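Local coordinates for protein Sqt1 (Chaetomium thermophilum, PDB 4ZOY) that probably acts as the dedicated chaperone of ribosomal protein Rpl10, capturing the nascent chain during translation with a WD40-repeat beta-propeller, at residues Ala9-His14 with Val31-Ser36; Ser17-Ala22 with Gly456-Val461; Leu203-Val208 with His215-Phe220; Val257-Ala262 with Leu334-Ser339. All coordinates share one frame; numbering follows the deposited sequence.

Interaction 1 of 4, residues Ala9-His14 with Val31-Ser36; sequences AYFDGH and VATGGS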
loop_
_atom_site.group_PDB
_atom_site.type_symbol
_atom_site.label_atom_id
_atom_site.label_comp_id
_atom_site.label_asym_id
_atom_site.label_seq_id
_atom_site.Cartn_x
_atom_site.Cartn_y
_atom_site.Cartn_z
ATOM N N ALA A 9 4.842 -22.294 3.640
ATOM C CA ALA A 9 4.343 -22.610 2.310
ATOM C C ALA A 9 4.943 -21.631 1.329
ATOM O O ALA A 9 5.473 -20.585 1.707
ATOM C CB ALA A 9 2.815 -22.549 2.245
ATOM N N TYR A 10 4.877 -21.981 0.053
ATOM C CA TYR A 10 5.424 -21.129 -0.978
ATOM C C TYR A 10 4.679 -21.320 -2.275
ATOM O O TYR A 10 3.958 -22.306 -2.466
ATOM C CB TYR A 10 6.916 -21.409 -1.185
ATOM C CG TYR A 10 7.201 -22.736 -1.851
ATOM C CD1 TYR A 10 7.148 -23.917 -1.133
ATOM C CD2 TYR A 10 7.539 -22.799 -3.194
ATOM C CE1 TYR A 10 7.413 -25.138 -1.743
ATOM C CE2 TYR A 10 7.810 -24.009 -3.807
ATOM C CZ TYR A 10 7.742 -25.174 -3.073
ATOM O OH TYR A 10 8.006 -26.383 -3.686
ATOM N N PHE A 11 4.844 -20.354 -3.169
ATOM C CA PHE A 11 4.341 -20.485 -4.524
ATOM C C PHE A 11 5.398 -19.954 -5.468
ATOM O O PHE A 11 5.814 -18.800 -5.356
ATOM C CB PHE A 11 3.024 -19.736 -4.700
ATOM C CG PHE A 11 2.560 -19.668 -6.122
ATOM C CD1 PHE A 11 2.207 -20.824 -6.804
ATOM C CD2 PHE A 11 2.471 -18.453 -6.781
ATOM C CE1 PHE A 11 1.782 -20.762 -8.122
ATOM C CE2 PHE A 11 2.044 -18.384 -8.093
ATOM C CZ PHE A 11 1.694 -19.542 -8.766
ATOM N N ASP A 12 5.854 -20.795 -6.394
ATOM C CA ASP A 12 6.944 -20.406 -7.272
ATOM C C ASP A 12 6.518 -20.290 -8.736
ATOM O O ASP A 12 7.375 -20.245 -9.621
ATOM C CB ASP A 12 8.102 -21.402 -7.141
ATOM C CG ASP A 12 7.746 -22.772 -7.677
ATOM O OD1 ASP A 12 6.630 -23.253 -7.391
ATOM O OD2 ASP A 12 8.576 -23.358 -8.404
ATOM N N GLY A 13 5.212 -20.207 -8.988
ATOM C CA GLY A 13 4.696 -20.143 -10.349
ATOM C C GLY A 13 5.089 -18.939 -11.188
ATOM O O GLY A 13 5.236 -19.043 -12.404
ATOM N N HIS A 14 5.244 -17.776 -10.563
ATOM C CA HIS A 14 5.679 -16.598 -11.312
ATOM C C HIS A 14 7.057 -16.830 -11.919
ATOM O O HIS A 14 7.934 -17.396 -11.278
ATOM C CB HIS A 14 5.714 -15.357 -10.411
ATOM C CG HIS A 14 4.367 -14.914 -9.934
ATOM N ND1 HIS A 14 3.563 -14.064 -10.666
ATOM C CD2 HIS A 14 3.686 -15.185 -8.795
ATOM C CE1 HIS A 14 2.445 -13.837 -10.002
ATOM N NE2 HIS A 14 2.496 -14.502 -8.859
ATOM N N VAL A 31 -5.693 -14.805 -1.590
ATOM C CA VAL A 31 -4.662 -13.831 -1.908
ATOM C C VAL A 31 -4.327 -13.886 -3.393
ATOM O O VAL A 31 -4.187 -14.970 -3.956
ATOM C CB VAL A 31 -3.393 -14.089 -1.076
ATOM C CG1 VAL A 31 -2.278 -13.169 -1.492
ATOM C CG2 VAL A 31 -3.690 -13.934 0.411
ATOM N N ALA A 32 -4.220 -12.718 -4.022
ATOM C CA ALA A 32 -3.814 -12.605 -5.415
ATOM C C ALA A 32 -2.405 -12.036 -5.518
ATOM O O ALA A 32 -2.046 -11.116 -4.784
ATOM C CB ALA A 32 -4.794 -11.733 -6.188
ATOM N N THR A 33 -1.608 -12.579 -6.437
ATOM C CA THR A 33 -0.245 -12.110 -6.641
ATOM C C THR A 33 -0.030 -11.815 -8.115
ATOM O O THR A 33 -0.656 -12.423 -8.966
ATOM C CB THR A 33 0.798 -13.137 -6.131
ATOM O OG1 THR A 33 0.617 -14.385 -6.810
ATOM C CG2 THR A 33 0.625 -13.359 -4.638
ATOM N N GLY A 34 0.843 -10.869 -8.421
ATOM C CA GLY A 34 0.980 -10.425 -9.793
ATOM C C GLY A 34 2.360 -9.871 -10.083
ATOM O O GLY A 34 2.984 -9.213 -9.247
ATOM N N GLY A 35 2.854 -10.121 -11.290
ATOM C CA GLY A 35 4.132 -9.545 -11.645
ATOM C C GLY A 35 4.543 -9.725 -13.088
ATOM O O GLY A 35 3.703 -9.724 -14.009
ATOM N N SER A 36 5.851 -9.878 -13.254
ATOM C CA SER A 36 6.501 -9.938 -14.559
ATOM C C SER A 36 6.880 -11.370 -14.894
ATOM O O SER A 36 7.286 -12.126 -14.017
ATOM C CB SER A 36 7.735 -9.043 -14.559
ATOM O OG SER A 36 8.547 -9.295 -15.707
HETATM O O HOH W 1 4.903 -13.023 -13.016
#
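The imidazole of His14 meets Thr33 and a water at its edge: OG1 and O of Thr33 and the oxygen of water 1 all lie in or near the ring plane. The phenyl ring of Phe11 has Gly13 N 3.5 Å above the centre of one face and His14 NE2 in plane at its edge. Both rings meet Tyr48 edge to face. In this WD40 propeller, strand 9-11 is the outermost strand of the closing blade, while strand 30-36 belongs to the next blade. Gly13 and His14 match the Gly-His pair of WD repeats, whose histidine pairs with a serine or threonine on the second strand of a blade. His14 NE2 and Thr33 OG1 are accordingly hydrogen-bonded at 2.8 Å, almost straight at 174°; either may donate. Thr33 turns OG1 between its backbone N and carbonyl carbon (chi1 58°), which aims the hydroxyl at the ring. On the other nitrogen, ND1 bonds water 1 at 2.9 Å, and this water donates a weak bond to Ser36 O, so both polar atoms of the buried imidazole are occupied. An alanine at His14 would probably leave Thr33 OG1 without this mate and open a gap beside Phe11. The ring also packs against the glycine backbone, with His14 CE1 3.7 Å from Gly34 CA.

Interaction 2 of 4, residues Ser17-Ala22 with Gly456-Val461; sequences SVFAIA and GVLGFV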
loop_
_atom_site.group_PDB
_atom_site.type_symbol
_atom_site.label_atom_id
_atom_site.label_comp_id
_atom_site.label_asym_id
_atom_site.label_seq_id
_atom_site.Cartn_x
_atom_site.Cartn_y
_atom_site.Cartn_z
ATOM N N SER A 17 9.852 -11.286 -11.303
ATOM C CA SER A 17 9.452 -10.404 -10.202
ATOM C C SER A 17 7.967 -10.402 -9.905
ATOM O O SER A 17 7.142 -10.194 -10.792
ATOM C CB SER A 17 9.870 -8.970 -10.508
ATOM O OG SER A 17 11.243 -8.887 -10.850
ATOM N N VAL A 18 7.639 -10.619 -8.635
ATOM C CA VAL A 18 6.259 -10.527 -8.179
ATOM C C VAL A 18 6.086 -9.157 -7.516
ATOM O O VAL A 18 6.549 -8.937 -6.393
ATOM C CB VAL A 18 5.888 -11.666 -7.202
ATOM C CG1 VAL A 18 4.378 -11.820 -7.153
ATOM C CG2 VAL A 18 6.516 -13.001 -7.654
ATOM N N PHE A 19 5.442 -8.240 -8.241
ATOM C CA PHE A 19 5.377 -6.832 -7.843
ATOM C C PHE A 19 4.215 -6.496 -6.934
ATOM O O PHE A 19 4.282 -5.514 -6.192
ATOM C CB PHE A 19 5.268 -5.926 -9.074
ATOM C CG PHE A 19 6.505 -5.887 -9.926
ATOM C CD1 PHE A 19 7.712 -5.468 -9.405
ATOM C CD2 PHE A 19 6.438 -6.221 -11.266
ATOM C CE1 PHE A 19 8.850 -5.412 -10.205
ATOM C CE2 PHE A 19 7.566 -6.164 -12.067
ATOM C CZ PHE A 19 8.768 -5.762 -11.533
ATOM N N ALA A 20 3.142 -7.276 -7.022
ATOM C CA ALA A 20 1.877 -6.881 -6.412
ATOM C C ALA A 20 1.200 -8.011 -5.676
ATOM O O ALA A 20 1.337 -9.194 -6.047
ATOM C CB ALA A 20 0.942 -6.330 -7.484
ATOM N N ILE A 21 0.453 -7.655 -4.632
ATOM C CA ILE A 21 -0.303 -8.633 -3.873
ATOM C C ILE A 21 -1.542 -7.972 -3.282
ATOM O O ILE A 21 -1.502 -6.806 -2.868
ATOM C CB ILE A 21 0.566 -9.279 -2.768
ATOM C CG1 ILE A 21 -0.223 -10.307 -1.955
ATOM C CG2 ILE A 21 1.210 -8.212 -1.867
ATOM C CD1 ILE A 21 0.670 -11.219 -1.078
ATOM N N ALA A 22 -2.647 -8.711 -3.285
ATOM C CA ALA A 22 -3.878 -8.243 -2.669
ATOM C C ALA A 22 -4.514 -9.373 -1.885
ATOM O O ALA A 22 -4.323 -10.550 -2.206
ATOM C CB ALA A 22 -4.831 -7.715 -3.715
ATOM N N GLY A 456 14.839 -9.765 -2.726
ATOM C CA GLY A 456 14.249 -8.593 -2.083
ATOM C C GLY A 456 12.742 -8.773 -1.948
ATOM O O GLY A 456 12.081 -9.293 -2.853
ATOM N N VAL A 457 12.187 -8.331 -0.817
ATOM C CA VAL A 457 10.744 -8.449 -0.615
ATOM C C VAL A 457 10.040 -7.189 -1.100
ATOM O O VAL A 457 10.300 -6.103 -0.585
ATOM C CB VAL A 457 10.385 -8.686 0.856
ATOM C CG1 VAL A 457 8.905 -9.007 0.989
ATOM C CG2 VAL A 457 11.251 -9.811 1.436
ATOM N N LEU A 458 9.184 -7.349 -2.108
ATOM C CA LEU A 458 8.538 -6.204 -2.765
ATOM C C LEU A 458 7.182 -5.838 -2.166
ATOM O O LEU A 458 6.666 -4.760 -2.431
ATOM C CB LEU A 458 8.374 -6.480 -4.265
ATOM C CG LEU A 458 9.685 -6.709 -5.023
ATOM C CD1 LEU A 458 9.413 -7.032 -6.487
ATOM C CD2 LEU A 458 10.635 -5.511 -4.893
ATOM N N GLY A 459 6.602 -6.727 -1.368
ATOM C CA GLY A 459 5.311 -6.438 -0.771
ATOM C C GLY A 459 4.877 -7.561 0.134
ATOM O O GLY A 459 5.508 -8.632 0.171
ATOM N N PHE A 460 3.810 -7.319 0.889
ATOM C CA PHE A 460 3.204 -8.347 1.711
ATOM C C PHE A 460 1.780 -7.966 2.091
ATOM O O PHE A 460 1.386 -6.799 2.018
ATOM C CB PHE A 460 4.027 -8.621 2.987
ATOM C CG PHE A 460 4.093 -7.461 3.941
ATOM C CD1 PHE A 460 3.109 -7.293 4.905
ATOM C CD2 PHE A 460 5.137 -6.558 3.884
ATOM C CE1 PHE A 460 3.149 -6.220 5.787
ATOM C CE2 PHE A 460 5.193 -5.488 4.761
ATOM C CZ PHE A 460 4.193 -5.323 5.714
ATOM N N VAL A 461 1.013 -8.976 2.471
ATOM C CA VAL A 461 -0.226 -8.771 3.210
ATOM C C VAL A 461 -0.166 -9.587 4.493
ATOM O O VAL A 461 0.582 -10.563 4.586
ATOM C CB VAL A 461 -1.466 -9.175 2.391
ATOM C CG1 VAL A 461 -1.637 -8.264 1.171
ATOM C CG2 VAL A 461 -1.383 -10.648 1.959
#
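Leu458 and Phe19 both hold CG anti to the carbonyl carbon (chi1 -61° and -69°), and on two nearly parallel strands their side chains lie side by side, pointing the same way. Leu458 CD1 rests 3.7 Å from Phe19 CD1, meeting the ring obliquely, while Ser17 CB sits 3.5 Å above one face of that ring. The same methyl comes within 3.4 Å of Val18 O, a buried carbonyl oxygen for which the model offers no partner. At the other end, Ile21 is fully extended, chi1 and chi2 both near 180°, which carries CD1 across to Val461 CG2 at 3.7 Å. Its CG2 branch leans instead on the backbone, 3.9 Å from Phe460 N. Gly459, with no side chain, lies beneath Ile21 CG2, between the two apolar pairs.

No hydrogen bond crosses the contact. The strand axes are 6.3 Å apart, too far for a common sheet, and side chains fill the interval. Classic beta bulges mark both, Phe19 and Ala20 opposite Gly34, and Leu458 and Gly459 opposite Val472. Strands 18-23 and 457-461 are the innermost strands of the first and last blades of the propeller; strand 468-473 touches Ile21 and Val461 from within the last blade, and strand 92-97 of the following blade meets Phe19 and Ala22.

Interaction 3 of 4, residues Leu203-Val208 with His215-Phe220; sequences LLLATV and HVYDVF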
loop_
_atom_site.group_PDB
_atom_site.type_symbol
_atom_site.label_atom_id
_atom_site.label_comp_id
_atom_site.label_asym_id
_atom_site.label_seq_id
_atom_site.Cartn_x
_atom_site.Cartn_y
_atom_site.Cartn_z
ATOM N N LEU A 203 -13.817 10.007 1.645
ATOM C CA LEU A 203 -14.285 11.170 0.894
ATOM C C LEU A 203 -13.170 11.942 0.199
ATOM O O LEU A 203 -13.408 12.662 -0.769
ATOM C CB LEU A 203 -15.060 12.124 1.805
ATOM C CG LEU A 203 -16.360 11.567 2.358
ATOM C CD1 LEU A 203 -17.027 12.587 3.265
ATOM C CD2 LEU A 203 -17.286 11.174 1.205
ATOM N N LEU A 204 -11.949 11.800 0.704
ATOM C CA LEU A 204 -10.793 12.485 0.152
ATOM C C LEU A 204 -9.775 11.473 -0.349
ATOM O O LEU A 204 -9.605 10.405 0.247
ATOM C CB LEU A 204 -10.140 13.388 1.213
ATOM C CG LEU A 204 -11.041 14.510 1.722
ATOM C CD1 LEU A 204 -10.314 15.287 2.820
ATOM C CD2 LEU A 204 -11.426 15.411 0.561
ATOM N N LEU A 205 -9.093 11.822 -1.428
ATOM C CA LEU A 205 -8.045 10.981 -1.992
ATOM C C LEU A 205 -6.789 11.821 -2.147
ATOM O O LEU A 205 -6.770 12.778 -2.918
ATOM C CB LEU A 205 -8.486 10.402 -3.343
ATOM C CG LEU A 205 -7.448 9.613 -4.129
ATOM C CD1 LEU A 205 -7.018 8.352 -3.372
ATOM C CD2 LEU A 205 -8.009 9.266 -5.495
ATOM N N ALA A 206 -5.745 11.470 -1.398
ATOM C CA ALA A 206 -4.481 12.193 -1.451
ATOM C C ALA A 206 -3.485 11.469 -2.330
ATOM O O ALA A 206 -3.224 10.289 -2.118
ATOM C CB ALA A 206 -3.917 12.363 -0.050
ATOM N N THR A 207 -2.947 12.166 -3.320
ATOM C CA THR A 207 -1.949 11.569 -4.205
ATOM C C THR A 207 -0.731 12.465 -4.348
ATOM O O THR A 207 -0.802 13.694 -4.199
ATOM C CB THR A 207 -2.526 11.246 -5.598
ATOM O OG1 THR A 207 -2.839 12.459 -6.298
ATOM C CG2 THR A 207 -3.785 10.387 -5.468
ATOM N N VAL A 208 0.399 11.827 -4.610
ATOM C CA VAL A 208 1.675 12.529 -4.715
ATOM C C VAL A 208 2.400 12.135 -5.985
ATOM O O VAL A 208 2.070 11.131 -6.611
ATOM C CB VAL A 208 2.577 12.247 -3.505
ATOM C CG1 VAL A 208 1.963 12.837 -2.253
ATOM C CG2 VAL A 208 2.826 10.741 -3.343
ATOM N N HIS A 215 -1.914 16.538 -4.248
ATOM C CA HIS A 215 -3.291 16.966 -4.452
ATOM C C HIS A 215 -4.207 16.063 -3.656
ATOM O O HIS A 215 -4.021 14.841 -3.632
ATOM C CB HIS A 215 -3.670 16.964 -5.928
ATOM C CG HIS A 215 -2.861 17.923 -6.735
ATOM N ND1 HIS A 215 -3.057 19.288 -6.667
ATOM C CD2 HIS A 215 -1.827 17.728 -7.586
ATOM C CE1 HIS A 215 -2.190 19.888 -7.460
ATOM N NE2 HIS A 215 -1.429 18.969 -8.026
ATOM N N VAL A 216 -5.189 16.661 -2.993
ATOM C CA VAL A 216 -6.142 15.893 -2.221
ATOM C C VAL A 216 -7.529 16.145 -2.806
ATOM O O VAL A 216 -8.098 17.222 -2.633
ATOM C CB VAL A 216 -6.096 16.261 -0.731
ATOM C CG1 VAL A 216 -7.047 15.371 0.044
ATOM C CG2 VAL A 216 -4.662 16.107 -0.187
ATOM N N TYR A 217 -8.055 15.138 -3.506
ATOM C CA TYR A 217 -9.257 15.314 -4.321
ATOM C C TYR A 217 -10.534 15.132 -3.544
ATOM O O TYR A 217 -10.672 14.213 -2.738
ATOM C CB TYR A 217 -9.263 14.341 -5.504
ATOM C CG TYR A 217 -7.947 14.271 -6.230
ATOM C CD1 TYR A 217 -7.557 15.264 -7.124
ATOM C CD2 TYR A 217 -7.089 13.209 -6.007
ATOM C CE1 TYR A 217 -6.332 15.190 -7.775
ATOM C CE2 TYR A 217 -5.876 13.126 -6.644
ATOM C CZ TYR A 217 -5.501 14.114 -7.526
ATOM O OH TYR A 217 -4.280 14.014 -8.145
ATOM N N ASP A 218 -11.481 16.024 -3.821
ATOM C CA ASP A 218 -12.848 15.940 -3.316
ATOM C C ASP A 218 -13.668 14.977 -4.174
ATOM O O ASP A 218 -14.471 15.407 -5.010
ATOM C CB ASP A 218 -13.482 17.334 -3.321
ATOM C CG ASP A 218 -14.904 17.347 -2.792
ATOM O OD1 ASP A 218 -15.220 16.571 -1.875
ATOM O OD2 ASP A 218 -15.698 18.175 -3.297
ATOM N N VAL A 219 -13.460 13.680 -3.971
ATOM C CA VAL A 219 -13.873 12.692 -4.965
ATOM C C VAL A 219 -15.392 12.651 -5.179
ATOM O O VAL A 219 -15.862 12.465 -6.312
ATOM C CB VAL A 219 -13.362 11.295 -4.570
ATOM C CG1 VAL A 219 -13.963 10.217 -5.463
ATOM C CG2 VAL A 219 -11.837 11.277 -4.669
ATOM N N PHE A 220 -16.151 12.835 -4.106
ATOM C CA PHE A 220 -17.604 12.706 -4.190
ATOM C C PHE A 220 -18.349 14.024 -4.024
ATOM O O PHE A 220 -19.564 14.020 -3.841
ATOM C CB PHE A 220 -18.082 11.683 -3.167
ATOM C CG PHE A 220 -17.479 10.317 -3.370
ATOM C CD1 PHE A 220 -17.902 9.496 -4.402
ATOM C CD2 PHE A 220 -16.457 9.876 -2.552
ATOM C CE1 PHE A 220 -17.325 8.244 -4.601
ATOM C CE2 PHE A 220 -15.877 8.626 -2.740
ATOM C CZ PHE A 220 -16.304 7.810 -3.766
HETATM O O HOH W 2 -15.804 13.905 -1.427
#
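A beta hairpin forms the middle of one WD40 blade, pairing strand 204-209 with strand 214-218 in antiparallel fashion. Two hydrogen-bonded pairs hold it. In Leu205 with Tyr217, Tyr217 N reaches Leu205 O at 2.8 Å, and Leu205 N returns to Tyr217 O on an in-plane lone pair at 3.2 Å. In Thr207 with His215, the bond from Thr207 N to His215 O (2.9 Å) is nearly straight. Between them, the non-hydrogen-bonded pair Ala206 and Val216 brings the backbones to 4.1 Å between CA atoms, with Ala206 CB against Val216 CG2 on one face.

On the other face Tyr217 lays its ring along the opposing strand. CD2 packs beside Leu205 CG, Thr207 CG2 lies in the ring plane at the edge, and Tyr217 OH comes 2.8 Å from Thr207 OG1. Thr207 OG1 is also hydrogen-bonded to His189 NE2; the combination resembles the His-Ser/Thr-Trp network of WD repeats, with tyrosine in the position of the tryptophan.

Beyond the paired region Asp218 is the centre of an inverse gamma turn. Water 2 ties this end together, donating to Leu203 O and to Asp218 OD1 and accepting from Phe220 N; Asp218 OD1 also accepts from Ala223 N, and OD2 from Ala224 N. Val219 CG2 packs 3.7 Å from Leu205 CB. Strand 193-198 flanks the hairpin on the inner side and strand 235-239 on the outer, and strand 166-171 of the preceding blade packs against Leu205, Thr207 and Tyr217.

Interaction 4 of 4, residues Val257-Ala262 with Leu334-Ser339; sequences VSPTGA and LAFSPS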
loop_
_atom_site.group_PDB
_atom_site.type_symbol
_atom_site.label_atom_id
_atom_site.label_comp_id
_atom_site.label_asym_id
_atom_site.label_seq_id
_atom_site.Cartn_x
_atom_site.Cartn_y
_atom_site.Cartn_z
ATOM N N VAL A 257 -2.748 8.968 5.268
ATOM C CA VAL A 257 -3.683 9.854 5.951
ATOM C C VAL A 257 -3.931 9.339 7.373
ATOM O O VAL A 257 -4.014 8.141 7.592
ATOM C CB VAL A 257 -5.007 9.969 5.161
ATOM C CG1 VAL A 257 -5.989 10.875 5.902
ATOM C CG2 VAL A 257 -4.749 10.518 3.766
ATOM N N SER A 258 -4.023 10.249 8.346
ATOM C CA SER A 258 -4.169 9.861 9.752
ATOM C C SER A 258 -5.549 9.270 10.036
ATOM O O SER A 258 -6.483 9.497 9.267
ATOM C CB SER A 258 -3.905 11.066 10.661
ATOM O OG SER A 258 -4.950 12.020 10.539
ATOM N N PRO A 259 -5.678 8.505 11.132
ATOM C CA PRO A 259 -6.947 7.801 11.391
ATOM C C PRO A 259 -8.160 8.713 11.581
ATOM O O PRO A 259 -9.276 8.245 11.367
ATOM C CB PRO A 259 -6.670 7.028 12.685
ATOM C CG PRO A 259 -5.214 6.916 12.771
ATOM C CD PRO A 259 -4.600 8.058 12.030
ATOM N N THR A 260 -7.958 9.959 11.997
ATOM C CA THR A 260 -9.087 10.884 12.114
ATOM C C THR A 260 -9.340 11.660 10.833
ATOM O O THR A 260 -10.296 12.427 10.746
ATOM C CB THR A 260 -8.865 11.910 13.227
ATOM O OG1 THR A 260 -7.704 12.688 12.916
ATOM C CG2 THR A 260 -8.687 11.223 14.571
ATOM N N GLY A 261 -8.460 11.493 9.851
ATOM C CA GLY A 261 -8.520 12.273 8.636
ATOM C C GLY A 261 -8.045 13.712 8.766
ATOM O O GLY A 261 -8.192 14.493 7.834
ATOM N N ALA A 262 -7.452 14.058 9.903
ATOM C CA ALA A 262 -7.065 15.449 10.159
ATOM C C ALA A 262 -5.809 15.891 9.419
ATOM O O ALA A 262 -5.637 17.072 9.137
ATOM C CB ALA A 262 -6.874 15.673 11.663
ATOM N N LEU A 334 4.966 5.064 4.333
ATOM C CA LEU A 334 4.474 5.834 5.469
ATOM C C LEU A 334 3.234 5.157 6.016
ATOM O O LEU A 334 2.370 4.746 5.236
ATOM C CB LEU A 334 4.095 7.266 5.060
ATOM C CG LEU A 334 5.202 8.287 4.845
ATOM C CD1 LEU A 334 4.641 9.511 4.110
ATOM C CD2 LEU A 334 5.764 8.667 6.190
ATOM N N ALA A 335 3.126 5.068 7.335
ATOM C CA ALA A 335 1.903 4.548 7.945
ATOM C C ALA A 335 1.624 5.194 9.279
ATOM O O ALA A 335 2.497 5.270 10.147
ATOM C CB ALA A 335 1.995 3.044 8.106
ATOM N N PHE A 336 0.400 5.687 9.437
ATOM C CA PHE A 336 -0.099 6.072 10.747
ATOM C C PHE A 336 -0.613 4.848 11.490
ATOM O O PHE A 336 -1.297 4.000 10.904
ATOM C CB PHE A 336 -1.239 7.091 10.628
ATOM C CG PHE A 336 -0.796 8.477 10.239
ATOM C CD1 PHE A 336 -0.446 9.406 11.209
ATOM C CD2 PHE A 336 -0.756 8.851 8.909
ATOM C CE1 PHE A 336 -0.055 10.695 10.851
ATOM C CE2 PHE A 336 -0.367 10.135 8.542
ATOM C CZ PHE A 336 -0.024 11.057 9.519
ATOM N N SER A 337 -0.301 4.753 12.772
ATOM C CA SER A 337 -0.908 3.723 13.592
ATOM C C SER A 337 -2.408 3.949 13.666
ATOM O O SER A 337 -2.852 5.088 13.818
ATOM C CB SER A 337 -0.310 3.722 14.993
ATOM O OG SER A 337 -1.041 2.859 15.853
ATOM N N PRO A 338 -3.191 2.869 13.585
ATOM C CA PRO A 338 -4.645 3.018 13.659
ATOM C C PRO A 338 -5.122 3.451 15.043
ATOM O O PRO A 338 -6.227 3.990 15.125
ATOM C CB PRO A 338 -5.159 1.611 13.319
ATOM C CG PRO A 338 -4.048 0.697 13.709
ATOM C CD PRO A 338 -2.784 1.467 13.398
ATOM N N SER A 339 -4.334 3.238 16.094
ATOM C CA SER A 339 -4.816 3.586 17.435
ATOM C C SER A 339 -3.770 4.109 18.423
ATOM O O SER A 339 -4.114 4.456 19.550
ATOM C CB SER A 339 -5.508 2.375 18.054
ATOM O OG SER A 339 -4.603 1.300 18.179
#
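Phe336 and Ser258 make the tight half of this contact between two neighbouring blades of the WD40 propeller. Phe336 ends the inner strand 331-336 of one blade; Ser258 opens a type I beta turn, Ser258 to Gly261, that links the first two strands of the other. Ser258 CB stands over the face of the Phe336 ring, 3.8 Å from its centroid and only 9° off the normal, a CH-pi contact. Ser258 CA lies over the same face toward the rim, and Ser258 N also sits above the ring, 3.6 Å from CD2. The serine hydroxyl bonds Val263 N, which fixes its rotation. Phe336 holds CG anti to its carbonyl carbon (chi1 -74°), directing the ring at the turn, and Val263 and Ala265 of the second strand also touch it. An alanine at Phe336 would probably open a gap under the turn and leave Ser258 without its aromatic support.

Toward solvent the contact narrows to the exposed Pro259, since Pro338, exposed as well, offers it only a carbonyl, with O 3.9 Å from Pro259 CG. Inward of them, Pro259 CD packs across Phe336 CB at 3.8 Å, the two side chains at about a right angle. No hydrogen bond crosses between the segments; the closest approach is at this exposed proline, where Pro259 CG touches Ser337 O at 3.2 Å.

Overall arrangement
Interactions 1 and 2 both join the closing blade, completed by strand 9-11 from the N terminus beside strands from the C terminus, to the first blade; their centres are 9 Å apart. They are coupled by probable hydrogen bonds between Ser36 N and Ser17 O and between Ala32 N and Ala22 O, each 2.8 Å. Interactions 3 and 4 lie on the opposite side of the chain's centre, with centres 15 Å apart and nearest atoms about 4 Å apart. Interaction 2 is about 25 Å from interaction 3 and 23 Å from interaction 4, centre to centre. Interactions 1 and 2 thus close the ring, whereas interaction 3 lies within a blade and interaction 4 joins two neighbouring blades.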